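Local coordinates for iron transport multicopper oxidase FET3 (Saccharomyces cerevisiae, PDB 1ZPU), which oxidises iron(II) to iron(III) with four bound coppers and dioxygen, feeding high-affinity iron uptake through the permease FTR1, and also oxidises cuprous ions, at residues A[119-124]-A[134-139]; A[125-130]-A[211-216]; A[170-173]-A[177-180]; A[182-187]-A[244-249]. All coordinates share one frame; numbering follows the deposited sequence.

Contact 1. Residues A[119-124]-A[134-139]. With NAG (2-acetamido-2-deoxy-beta-D-glucopyranose), chain G; NAG (2-acetamido-2-deoxy-beta-D-glucopyranose), chain B.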
# COMPACT_ATOMS: atom_id res chain seq x y z
N LEU A 119 -11.20 5.93 0.49
CA LEU A 119 -11.60 4.54 0.66
C LEU A 119 -12.40 4.00 -0.52
O LEU A 119 -13.13 4.72 -1.19
CB LEU A 119 -12.40 4.38 1.95
CG LEU A 119 -11.72 4.73 3.27
CD1 LEU A 119 -12.58 4.27 4.41
CD2 LEU A 119 -10.36 4.09 3.41
N PHE A 120 -12.25 2.70 -0.76
CA PHE A 120 -12.95 2.01 -1.82
C PHE A 120 -13.57 0.75 -1.22
O PHE A 120 -12.85 -0.21 -0.92
CB PHE A 120 -11.96 1.64 -2.92
CG PHE A 120 -12.60 1.23 -4.22
CD1 PHE A 120 -13.32 0.04 -4.32
CD2 PHE A 120 -12.46 2.04 -5.36
CE1 PHE A 120 -13.92 -0.32 -5.53
CE2 PHE A 120 -13.05 1.68 -6.57
CZ PHE A 120 -13.78 0.50 -6.66
N ILE A 121 -14.88 0.77 -1.03
CA ILE A 121 -15.58 -0.34 -0.39
C ILE A 121 -16.40 -1.12 -1.38
O ILE A 121 -17.22 -0.54 -2.12
CB ILE A 121 -16.47 0.13 0.80
CG1 ILE A 121 -15.67 0.15 2.08
CG2 ILE A 121 -17.64 -0.80 1.02
CD1 ILE A 121 -14.92 1.42 2.29
N ILE A 122 -16.21 -2.44 -1.39
CA ILE A 122 -17.04 -3.33 -2.19
C ILE A 122 -17.86 -4.23 -1.27
O ILE A 122 -17.30 -4.97 -0.46
CB ILE A 122 -16.20 -4.19 -3.15
CG1 ILE A 122 -15.27 -3.31 -3.99
CG2 ILE A 122 -17.10 -5.02 -4.05
CD1 ILE A 122 -14.12 -4.07 -4.60
N LYS A 123 -19.19 -4.15 -1.38
CA LYS A 123 -20.05 -5.01 -0.57
C LYS A 123 -20.33 -6.34 -1.24
O LYS A 123 -20.39 -6.42 -2.48
CB LYS A 123 -21.40 -4.36 -0.24
CG LYS A 123 -21.32 -2.98 0.38
CD LYS A 123 -21.61 -1.91 -0.67
CE LYS A 123 -23.07 -1.94 -1.14
NZ LYS A 123 -23.24 -1.20 -2.43
N ASP A 124 -20.53 -7.38 -0.42
CA ASP A 124 -21.08 -8.64 -0.94
C ASP A 124 -22.22 -9.17 -0.07
O ASP A 124 -22.21 -9.04 1.16
CB ASP A 124 -20.02 -9.73 -1.16
CG ASP A 124 -19.66 -10.52 0.11
OD1 ASP A 124 -19.27 -9.90 1.14
OD2 ASP A 124 -19.78 -11.77 0.06
N GLU A 134 -22.41 0.33 10.31
CA GLU A 134 -21.06 0.24 9.78
C GLU A 134 -20.44 1.62 9.48
O GLU A 134 -21.13 2.58 9.12
CB GLU A 134 -21.08 -0.63 8.54
CG GLU A 134 -22.09 -0.21 7.49
CD GLU A 134 -21.60 -0.51 6.08
OE1 GLU A 134 -20.48 -0.04 5.72
OE2 GLU A 134 -22.33 -1.23 5.35
N LEU A 135 -19.12 1.70 9.64
CA LEU A 135 -18.34 2.92 9.35
C LEU A 135 -16.87 2.55 9.12
O LEU A 135 -16.47 1.40 9.28
CB LEU A 135 -18.42 3.92 10.50
CG LEU A 135 -17.64 3.61 11.78
CD1 LEU A 135 -17.33 4.89 12.53
CD2 LEU A 135 -18.42 2.65 12.64
N SER A 136 -16.07 3.55 8.78
CA SER A 136 -14.63 3.34 8.68
C SER A 136 -13.88 4.41 9.46
O SER A 136 -14.44 5.45 9.79
CB SER A 136 -14.17 3.36 7.23
OG SER A 136 -15.02 2.60 6.39
N LEU A 137 -12.63 4.12 9.77
CA LEU A 137 -11.73 5.12 10.29
C LEU A 137 -10.48 5.06 9.45
O LEU A 137 -9.91 3.97 9.27
CB LEU A 137 -11.38 4.85 11.74
CG LEU A 137 -12.48 4.76 12.78
CD1 LEU A 137 -11.82 4.45 14.10
CD2 LEU A 137 -13.27 6.04 12.89
N SER A 138 -10.05 6.20 8.91
CA SER A 138 -8.83 6.29 8.14
C SER A 138 -7.73 6.85 9.02
O SER A 138 -7.65 8.07 9.20
CB SER A 138 -9.02 7.21 6.94
OG SER A 138 -10.02 6.74 6.05
N LEU A 139 -6.88 5.98 9.55
CA LEU A 139 -5.72 6.41 10.32
C LEU A 139 -4.60 6.83 9.37
O LEU A 139 -4.41 6.24 8.29
CB LEU A 139 -5.22 5.28 11.22
CG LEU A 139 -6.22 4.35 11.92
CD1 LEU A 139 -5.49 3.21 12.67
CD2 LEU A 139 -7.07 5.13 12.87
C1 NAG G . -14.75 8.49 9.01
C2 NAG G . -16.11 8.53 9.72
C3 NAG G . -17.05 7.46 9.17
C4 NAG G . -17.12 7.46 7.64
C5 NAG G . -15.72 7.48 7.06
C6 NAG G . -15.84 7.74 5.58
C7 NAG G . -16.48 9.20 12.04
C8 NAG G . -16.50 8.78 13.50
N2 NAG G . -15.94 8.37 11.15
O3 NAG G . -18.33 7.70 9.67
O4 NAG G . -17.68 6.26 7.13
O5 NAG G . -14.99 8.55 7.62
O6 NAG G . -14.59 7.68 4.95
O7 NAG G . -16.96 10.28 11.72
C1 NAG B . -19.08 6.30 6.79
C2 NAG B . -19.35 5.07 5.94
C3 NAG B . -20.84 5.00 5.59
C4 NAG B . -21.75 5.13 6.80
C5 NAG B . -21.29 6.27 7.70
C6 NAG B . -21.99 6.23 9.05
C7 NAG B . -17.56 4.32 4.45
C8 NAG B . -16.79 4.62 3.20
N2 NAG B . -18.61 5.12 4.69
O3 NAG B . -21.09 3.79 4.91
O4 NAG B . -23.03 5.47 6.33
O5 NAG B . -19.90 6.21 7.94
O6 NAG B . -21.48 7.27 9.85
O7 NAG B . -17.24 3.40 5.20

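Contact 2. Residues A[125-130]-A[211-216]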
# COMPACT_ATOMS: atom_id res chain seq x y z
N ASP A 125 -23.18 -9.78 -0.74
CA ASP A 125 -24.35 -10.34 -0.08
C ASP A 125 -24.04 -11.53 0.84
O ASP A 125 -24.86 -11.89 1.69
CB ASP A 125 -25.41 -10.71 -1.13
CG ASP A 125 -26.31 -9.52 -1.49
OD1 ASP A 125 -25.80 -8.37 -1.61
OD2 ASP A 125 -27.54 -9.74 -1.63
N SER A 126 -22.87 -12.14 0.67
CA SER A 126 -22.52 -13.34 1.41
C SER A 126 -21.44 -13.11 2.48
O SER A 126 -20.58 -13.97 2.71
CB SER A 126 -22.08 -14.44 0.43
OG SER A 126 -21.00 -13.99 -0.37
N PHE A 127 -21.48 -11.94 3.12
CA PHE A 127 -20.61 -11.68 4.27
C PHE A 127 -21.17 -12.45 5.45
O PHE A 127 -22.34 -12.30 5.77
CB PHE A 127 -20.53 -10.19 4.59
CG PHE A 127 -19.60 -9.87 5.74
CD1 PHE A 127 -18.21 -9.89 5.55
CD2 PHE A 127 -20.11 -9.56 7.00
CE1 PHE A 127 -17.36 -9.61 6.61
CE2 PHE A 127 -19.27 -9.27 8.06
CZ PHE A 127 -17.89 -9.30 7.88
N PRO A 128 -20.34 -13.29 6.10
CA PRO A 128 -20.81 -14.28 7.07
C PRO A 128 -21.37 -13.73 8.39
O PRO A 128 -22.15 -14.40 9.04
CB PRO A 128 -19.56 -15.12 7.36
CG PRO A 128 -18.60 -14.79 6.27
CD PRO A 128 -18.88 -13.36 5.95
N TYR A 129 -20.98 -12.51 8.78
CA TYR A 129 -21.33 -12.00 10.11
C TYR A 129 -22.38 -10.90 10.10
O TYR A 129 -22.50 -10.14 9.14
CB TYR A 129 -20.07 -11.54 10.86
CG TYR A 129 -18.91 -12.49 10.73
CD1 TYR A 129 -17.78 -12.13 9.99
CD2 TYR A 129 -18.94 -13.76 11.30
CE1 TYR A 129 -16.71 -12.99 9.84
CE2 TYR A 129 -17.87 -14.64 11.16
CZ TYR A 129 -16.76 -14.24 10.43
OH TYR A 129 -15.68 -15.08 10.28
N ASP A 130 -23.13 -10.84 11.20
CA ASP A 130 -24.18 -9.84 11.39
C ASP A 130 -23.65 -8.60 12.07
O ASP A 130 -22.78 -8.69 12.94
CB ASP A 130 -25.28 -10.41 12.27
CG ASP A 130 -26.21 -11.34 11.53
OD1 ASP A 130 -25.98 -11.58 10.32
OD2 ASP A 130 -27.17 -11.84 12.16
N THR A 211 -13.32 -7.65 17.38
CA THR A 211 -13.38 -8.95 16.72
C THR A 211 -13.01 -8.81 15.26
O THR A 211 -13.77 -8.28 14.46
CB THR A 211 -14.76 -9.58 16.82
OG1 THR A 211 -15.22 -9.48 18.17
CG2 THR A 211 -14.69 -11.05 16.41
N VAL A 212 -11.82 -9.28 14.92
CA VAL A 212 -11.31 -9.12 13.56
C VAL A 212 -12.07 -10.07 12.64
O VAL A 212 -12.13 -11.27 12.91
CB VAL A 212 -9.76 -9.29 13.48
CG1 VAL A 212 -9.27 -9.22 12.07
CG2 VAL A 212 -9.09 -8.20 14.27
N VAL A 213 -12.67 -9.51 11.59
CA VAL A 213 -13.46 -10.30 10.64
C VAL A 213 -12.99 -10.20 9.19
O VAL A 213 -13.48 -10.92 8.33
CB VAL A 213 -14.97 -10.01 10.71
CG1 VAL A 213 -15.50 -10.35 12.08
CG2 VAL A 213 -15.27 -8.57 10.35
N GLU A 214 -12.02 -9.32 8.93
CA GLU A 214 -11.46 -9.19 7.59
C GLU A 214 -10.10 -8.50 7.65
O GLU A 214 -9.91 -7.54 8.41
CB GLU A 214 -12.42 -8.39 6.69
CG GLU A 214 -11.99 -8.31 5.22
CD GLU A 214 -12.19 -6.91 4.61
OE1 GLU A 214 -13.36 -6.55 4.34
OE2 GLU A 214 -11.17 -6.19 4.39
N ILE A 215 -9.15 -8.99 6.86
CA ILE A 215 -7.93 -8.22 6.58
C ILE A 215 -7.71 -8.11 5.07
O ILE A 215 -7.89 -9.09 4.34
CB ILE A 215 -6.67 -8.80 7.28
CG1 ILE A 215 -6.44 -10.27 6.88
CG2 ILE A 215 -6.76 -8.63 8.78
CD1 ILE A 215 -5.07 -10.77 7.21
N ASP A 216 -7.34 -6.92 4.61
CA ASP A 216 -7.03 -6.66 3.19
C ASP A 216 -8.01 -7.33 2.22
O ASP A 216 -7.58 -8.01 1.28
CB ASP A 216 -5.59 -7.09 2.85
CG ASP A 216 -4.52 -6.36 3.67
OD1 ASP A 216 -3.31 -6.58 3.41
OD2 ASP A 216 -4.87 -5.57 4.58

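Contact 3. Residues A[170-173]-A[177-180]. With NAG (2-acetamido-2-deoxy-beta-D-glucopyranose), chain G; NAG (2-acetamido-2-deoxy-beta-D-glucopyranose), chain H.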
# COMPACT_ATOMS: atom_id res chain seq x y z
N LEU A 170 -0.38 12.30 14.42
CA LEU A 170 -1.31 11.29 13.92
C LEU A 170 -2.69 11.90 13.68
O LEU A 170 -3.16 12.73 14.46
CB LEU A 170 -1.43 10.13 14.93
CG LEU A 170 -0.18 9.25 15.10
CD1 LEU A 170 -0.42 8.09 16.04
CD2 LEU A 170 0.29 8.74 13.75
N ILE A 171 -3.34 11.48 12.60
CA ILE A 171 -4.69 11.93 12.30
C ILE A 171 -5.65 10.76 12.04
O ILE A 171 -5.22 9.65 11.73
CB ILE A 171 -4.68 12.93 11.14
CG1 ILE A 171 -3.98 12.34 9.91
CG2 ILE A 171 -4.00 14.21 11.57
CD1 ILE A 171 -4.24 13.09 8.67
N VAL A 172 -6.95 11.01 12.25
CA VAL A 172 -8.04 10.09 11.90
C VAL A 172 -9.07 10.85 11.09
O VAL A 172 -9.42 11.98 11.46
CB VAL A 172 -8.82 9.49 13.13
CG1 VAL A 172 -8.56 8.04 13.26
CG2 VAL A 172 -8.56 10.22 14.44
N ASN A 173 -9.57 10.23 10.02
CA ASN A 173 -10.54 10.89 9.12
C ASN A 173 -10.18 12.32 8.84
O ASN A 173 -11.03 13.18 8.82
CB ASN A 173 -11.95 10.85 9.71
CG ASN A 173 -12.67 9.58 9.38
OD1 ASN A 173 -12.04 8.56 9.06
ND2 ASN A 173 -14.00 9.63 9.48
N ASN A 177 -8.56 14.40 17.40
CA ASN A 177 -9.60 14.38 18.45
C ASN A 177 -11.03 14.34 17.88
O ASN A 177 -11.83 15.24 18.09
CB ASN A 177 -9.37 15.47 19.52
CG ASN A 177 -8.64 16.67 18.98
OD1 ASN A 177 -9.15 17.35 18.12
ND2 ASN A 177 -7.45 16.95 19.49
N LEU A 178 -11.29 13.25 17.17
CA LEU A 178 -12.53 12.96 16.48
C LEU A 178 -13.57 12.37 17.40
O LEU A 178 -13.26 11.61 18.33
CB LEU A 178 -12.25 11.91 15.41
CG LEU A 178 -13.35 11.43 14.47
CD1 LEU A 178 -13.81 12.56 13.55
CD2 LEU A 178 -12.83 10.27 13.66
N THR A 179 -14.82 12.68 17.09
CA THR A 179 -15.98 12.18 17.80
C THR A 179 -16.69 11.06 17.03
O THR A 179 -16.99 11.20 15.83
CB THR A 179 -16.92 13.34 18.02
OG1 THR A 179 -16.38 14.16 19.06
CG2 THR A 179 -18.28 12.87 18.41
N TRP A 180 -16.94 9.94 17.72
CA TRP A 180 -17.75 8.87 17.18
C TRP A 180 -18.93 8.64 18.13
O TRP A 180 -18.77 8.11 19.24
CB TRP A 180 -16.92 7.61 16.98
CG TRP A 180 -17.67 6.41 16.51
CD1 TRP A 180 -18.75 6.39 15.68
CD2 TRP A 180 -17.38 5.04 16.80
NE1 TRP A 180 -19.17 5.11 15.45
CE2 TRP A 180 -18.33 4.25 16.12
CE3 TRP A 180 -16.41 4.41 17.59
CZ2 TRP A 180 -18.36 2.86 16.21
CZ3 TRP A 180 -16.43 3.01 17.68
CH2 TRP A 180 -17.40 2.25 16.99
C1 NAG G . -14.75 8.49 9.01
C2 NAG G . -16.11 8.53 9.72
C3 NAG G . -17.05 7.46 9.17
C4 NAG G . -17.12 7.46 7.64
C5 NAG G . -15.72 7.48 7.06
C6 NAG G . -15.84 7.74 5.58
C7 NAG G . -16.48 9.20 12.04
C8 NAG G . -16.50 8.78 13.50
N2 NAG G . -15.94 8.37 11.15
O3 NAG G . -18.33 7.70 9.67
O4 NAG G . -17.68 6.26 7.13
O5 NAG G . -14.99 8.55 7.62
O6 NAG G . -14.59 7.68 4.95
O7 NAG G . -16.96 10.28 11.72
C1 NAG H . -7.13 18.36 19.28
C2 NAG H . -7.11 19.56 18.33
C3 NAG H . -5.74 20.24 18.25
C4 NAG H . -5.13 20.51 19.62
C5 NAG H . -5.23 19.20 20.40
C6 NAG H . -4.76 19.33 21.84
C7 NAG H . -8.23 19.49 16.10
C8 NAG H . -9.55 20.07 16.53
N2 NAG H . -7.36 19.07 17.01
O3 NAG H . -5.81 21.45 17.55
O4 NAG H . -3.78 20.91 19.43
O5 NAG H . -6.59 18.84 20.48
O6 NAG H . -5.73 20.14 22.48
O7 NAG H . -7.97 19.35 14.91

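Contact 4. Residues A[182-187]-A[244-249]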
# COMPACT_ATOMS: atom_id res chain seq x y z
N VAL A 182 -22.08 6.83 19.41
CA VAL A 182 -22.58 5.46 19.30
C VAL A 182 -23.93 5.29 19.97
O VAL A 182 -24.36 6.15 20.72
CB VAL A 182 -21.58 4.40 19.84
CG1 VAL A 182 -20.36 4.30 18.93
CG2 VAL A 182 -21.20 4.68 21.29
N GLN A 183 -24.60 4.18 19.66
CA GLN A 183 -25.83 3.77 20.34
C GLN A 183 -25.54 2.58 21.25
O GLN A 183 -24.71 1.74 20.90
CB GLN A 183 -26.90 3.37 19.33
CG GLN A 183 -27.33 4.48 18.40
CD GLN A 183 -28.20 5.50 19.08
OE1 GLN A 183 -29.08 5.16 19.90
NE2 GLN A 183 -27.98 6.76 18.76
N PRO A 184 -26.21 2.49 22.40
CA PRO A 184 -25.97 1.36 23.31
C PRO A 184 -26.35 0.03 22.68
O PRO A 184 -27.22 -0.02 21.80
CB PRO A 184 -26.91 1.66 24.48
CG PRO A 184 -27.98 2.53 23.90
CD PRO A 184 -27.25 3.40 22.92
N ASP A 185 -25.71 -1.05 23.13
CA ASP A 185 -26.06 -2.41 22.72
C ASP A 185 -26.20 -2.54 21.20
O ASP A 185 -27.23 -2.95 20.68
CB ASP A 185 -27.35 -2.88 23.43
CG ASP A 185 -27.70 -4.33 23.12
OD1 ASP A 185 -26.76 -5.16 23.08
OD2 ASP A 185 -28.89 -4.64 22.91
N THR A 186 -25.15 -2.18 20.49
CA THR A 186 -25.17 -2.20 19.04
C THR A 186 -23.86 -2.78 18.52
O THR A 186 -22.79 -2.49 19.05
CB THR A 186 -25.46 -0.79 18.45
OG1 THR A 186 -26.71 -0.31 18.98
CG2 THR A 186 -25.55 -0.83 16.95
N THR A 187 -23.96 -3.62 17.51
CA THR A 187 -22.78 -4.17 16.86
C THR A 187 -22.44 -3.30 15.66
O THR A 187 -23.24 -3.16 14.74
CB THR A 187 -23.00 -5.63 16.40
OG1 THR A 187 -23.22 -6.47 17.54
CG2 THR A 187 -21.79 -6.14 15.62
N ASN A 244 -24.23 -1.46 27.42
CA ASN A 244 -25.61 -1.09 27.73
C ASN A 244 -25.76 0.28 28.37
O ASN A 244 -26.83 0.89 28.28
CB ASN A 244 -26.29 -2.18 28.57
CG ASN A 244 -26.61 -3.41 27.75
OD1 ASN A 244 -26.34 -3.45 26.55
ND2 ASN A 244 -27.18 -4.44 28.39
N ASP A 245 -24.70 0.78 28.99
CA ASP A 245 -24.73 2.09 29.65
C ASP A 245 -24.42 3.27 28.73
O ASP A 245 -23.41 3.30 28.01
CB ASP A 245 -23.77 2.10 30.83
CG ASP A 245 -24.19 1.18 31.93
OD1 ASP A 245 -23.32 0.44 32.44
OD2 ASP A 245 -25.40 1.17 32.29
N THR A 246 -25.29 4.27 28.78
CA THR A 246 -25.07 5.54 28.12
C THR A 246 -24.44 6.52 29.13
O THR A 246 -24.52 7.73 28.97
CB THR A 246 -26.40 6.05 27.50
OG1 THR A 246 -26.78 5.15 26.46
CG2 THR A 246 -26.26 7.45 26.89
N ASP A 247 -23.80 5.98 30.16
CA ASP A 247 -23.32 6.81 31.24
C ASP A 247 -21.91 7.39 31.03
O ASP A 247 -21.64 8.51 31.44
CB ASP A 247 -23.47 6.10 32.60
CG ASP A 247 -22.31 5.17 32.91
OD1 ASP A 247 -21.94 4.32 32.06
OD2 ASP A 247 -21.76 5.30 34.03
N LYS A 248 -21.03 6.63 30.37
CA LYS A 248 -19.62 7.02 30.23
C LYS A 248 -19.16 7.10 28.78
O LYS A 248 -19.68 6.41 27.91
CB LYS A 248 -18.75 6.02 30.99
CG LYS A 248 -17.33 6.50 31.20
CD LYS A 248 -16.37 5.33 31.33
CE LYS A 248 -14.97 5.81 31.69
NZ LYS A 248 -14.92 6.20 33.13
N ASN A 249 -18.17 7.94 28.52
CA ASN A 249 -17.50 7.96 27.21
C ASN A 249 -16.12 7.30 27.24
O ASN A 249 -15.44 7.27 28.26
CB ASN A 249 -17.41 9.37 26.61
CG ASN A 249 -18.77 10.00 26.37
OD1 ASN A 249 -19.67 9.39 25.82
ND2 ASN A 249 -18.91 11.25 26.80

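Contact 1. Residues A[119-124]-A[134-139]
L119 reaches over S136 and S138 with its branch point and both methyls. CB itself meets neither serine; with CG anti to the carbonyl carbon (chi1 -61°), the branch point comes to 3.8 Å from S138 OG, and the two methyls part from there. CD1 lies against S136, 3.4 Å from its CB, while its other neighbour is a sugar: O6 of NAG G is 4.0 Å from L119 CD1. The second methyl, CD2, stays beside the S138 hydroxyl. Further along, I121 CD1 meets C8, the acetyl methyl of NAG B, at 3.8 Å.

No hydrogen bond joins the two strands. They belong to different sheets in successive plastocyanin-like (cupredoxin) repeats, strand 117-123 being paired with 36-39 and 100-105, and strand 133-142 with 169-172 and 187-194. Their short segments run at 149° to each other with axes 10.1 Å apart, so no backbone pairing is made and side chains meet across the gap.

Sugar lies along the same seam. NAG G and NAG B are the first two residues of the N173 glycan, and S136 OG donates to the acetyl oxygen O7 of NAG B at 2.6 Å. The glycan also hydrogen-bonds D35, whose other carboxylate oxygen takes the N-H of L119. Cutting L119 back to an alanine removes CG and both methyls, which would probably open a gap between the strands and take away the methyls that lie on S136 and S138. E134, at the end of the seam, forms a salt bridge with R191.

Contact 2. Residues A[125-130]-A[211-216]
Y129 presses its ring on V213 and gives its phenol oxygen, OH, to a hydrogen bond with the backbone carbonyl of T220. The contact ties the connection between strands 117-123 and 133-142 to strand 210-215, in the six-stranded sheet of the second plastocyanin-like (cupredoxin) repeat. T220 lies on the neighbouring, outermost strand 218-225, so one tyrosine spans two strands: its hydroxyl bonds one and its ring covers the other.

V213 carries the strand's whole share of the direct contact, and its branches divide the two aromatic rings between them. CB lies 3.6 Å from Y129 CE1, and CG1 is just as close to CD1 of the same ring, the valine and the tyrosine running antiparallel alongside each other. A phenylalanine in place of Y129 would keep this apolar contact but lose the bond to T220 O, and the ring would probably be freer to turn.

Between the two aromatics in sequence, P128 touches both. Its CD sits 3.4 Å above one face of the F127 ring, toward the rim, and its CB 4.0 Å above the centre of the Y129 ring. The strand carries a classic beta bulge here, V213 and E214 sharing T237 as their partner on strand 235-241. F127, with CG anti to its backbone N (chi1 -178°), extends straight toward the strand, where its tip atom CZ meets V213 CG2 at 3.7 Å, the methyl lying at the ring edge and in its plane.

Contact 3. Residues A[170-173]-A[177-180]
L178 lays one methyl across both V172 and N173. That methyl, CD2, is 4.1 Å from V172 CB and equally far from N173 CB, while nearer the main chain L178 CB approaches V172 CG2. The leucine is thrown across the turn because its CG stands opposite the backbone N (chi1 -178°); its side chain and that of V172 cross obliquely.

The chain here leaves one sheet for the other. Strand 169-172 is the outer strand of the six-stranded sheet and 179-181 that of the five-stranded sheet, the two layers of the second plastocyanin-like repeat. N173 and N177 both take left-handed backbone conformations, which helps the main chain turn between the layers. L178 is then picked up by the next sheet through backbone bonding to Y275, and its N-H also bonds S274 OG.

Both asparagines bear N-linked sugar. N173 ND2 is joined to C1 of NAG G at 1.4 Å, and its OD1 accepts from the backbone N of S138, which holds the amide and so the root of the glycan. N177, first residue of the sequon N177-L178-T179, carries NAG H on ND2. The acetyl group of NAG G folds back on the protein: its methyl C8 is 4.0 Å from L178 CD2 and 3.7 Å from W180 CB.

No polar bond crosses between the two segments, so what they share directly is aliphatic contact, and the sugar's methyl extends that apolar patch where the leucine would otherwise probably meet more water.

Contact 4. Residues A[182-187]-A[244-249]
The van der Waals contacts centre on P184, whose ring turns toward the loop 244-249. Its CG comes to 3.9 Å from T246 OG1, with CB and CD scarcely farther, so the threonine oxygen lies over a run of ring carbons. P184 CB also meets the backbone O of N244 at 3.9 Å. T246 in addition touches a bound NAG, which places the pair at the margin of a glycan.

The second contact sets a carbon against an amide oxygen, with no hydrogen bond across the loops. D185 and N244 run alongside each other in the same direction, the carboxylate turned nearly perpendicular (81°) to the amide, and the nearest approach is from D185 CB to N244 OD1 at 3.3 Å. N244 begins a predicted glycosylation sequon but bears no sugar in this structure.

Both loops connect the two sheets of the second plastocyanin-like repeat, 182-187 running from strand 179-181 to 187-194 and 244-249 from 235-241 to 250-256. They meet at the surface, far from the coppers.

The hydrogen bonds lie within a loop or go to residues outside the pair. D185 takes its polar partner from H241, whose NE2 bonds OD1, and its backbone pairs with K243. Within the first loop T186 OG1 donates to P184 O at 2.9 Å, the donor standing 53° out of the carbonyl plane.

Contact 1 is the buried member of the set and joins two plastocyanin-like repeats; contacts 2 and 3 are partly buried, and contact 4 lies on the surface. Contacts 1, 2 and 3 all reach the six-stranded sheet, with strands 133-142 and 169-172 adjacent in it, and S138 O to N173 N, 3.0 Å, probably bonds contact 1 to contact 3. These two also share NAG G, whereas contact 2 is aromatic and aliphatic without sugar among its atoms. Contact 4 differs in having loop on both sides, with proline carbons and a D185 carbon set against oxygens. It meets contact 2 lightly, D130 O to T187 CG2, and follows contact 3 closely along the chain.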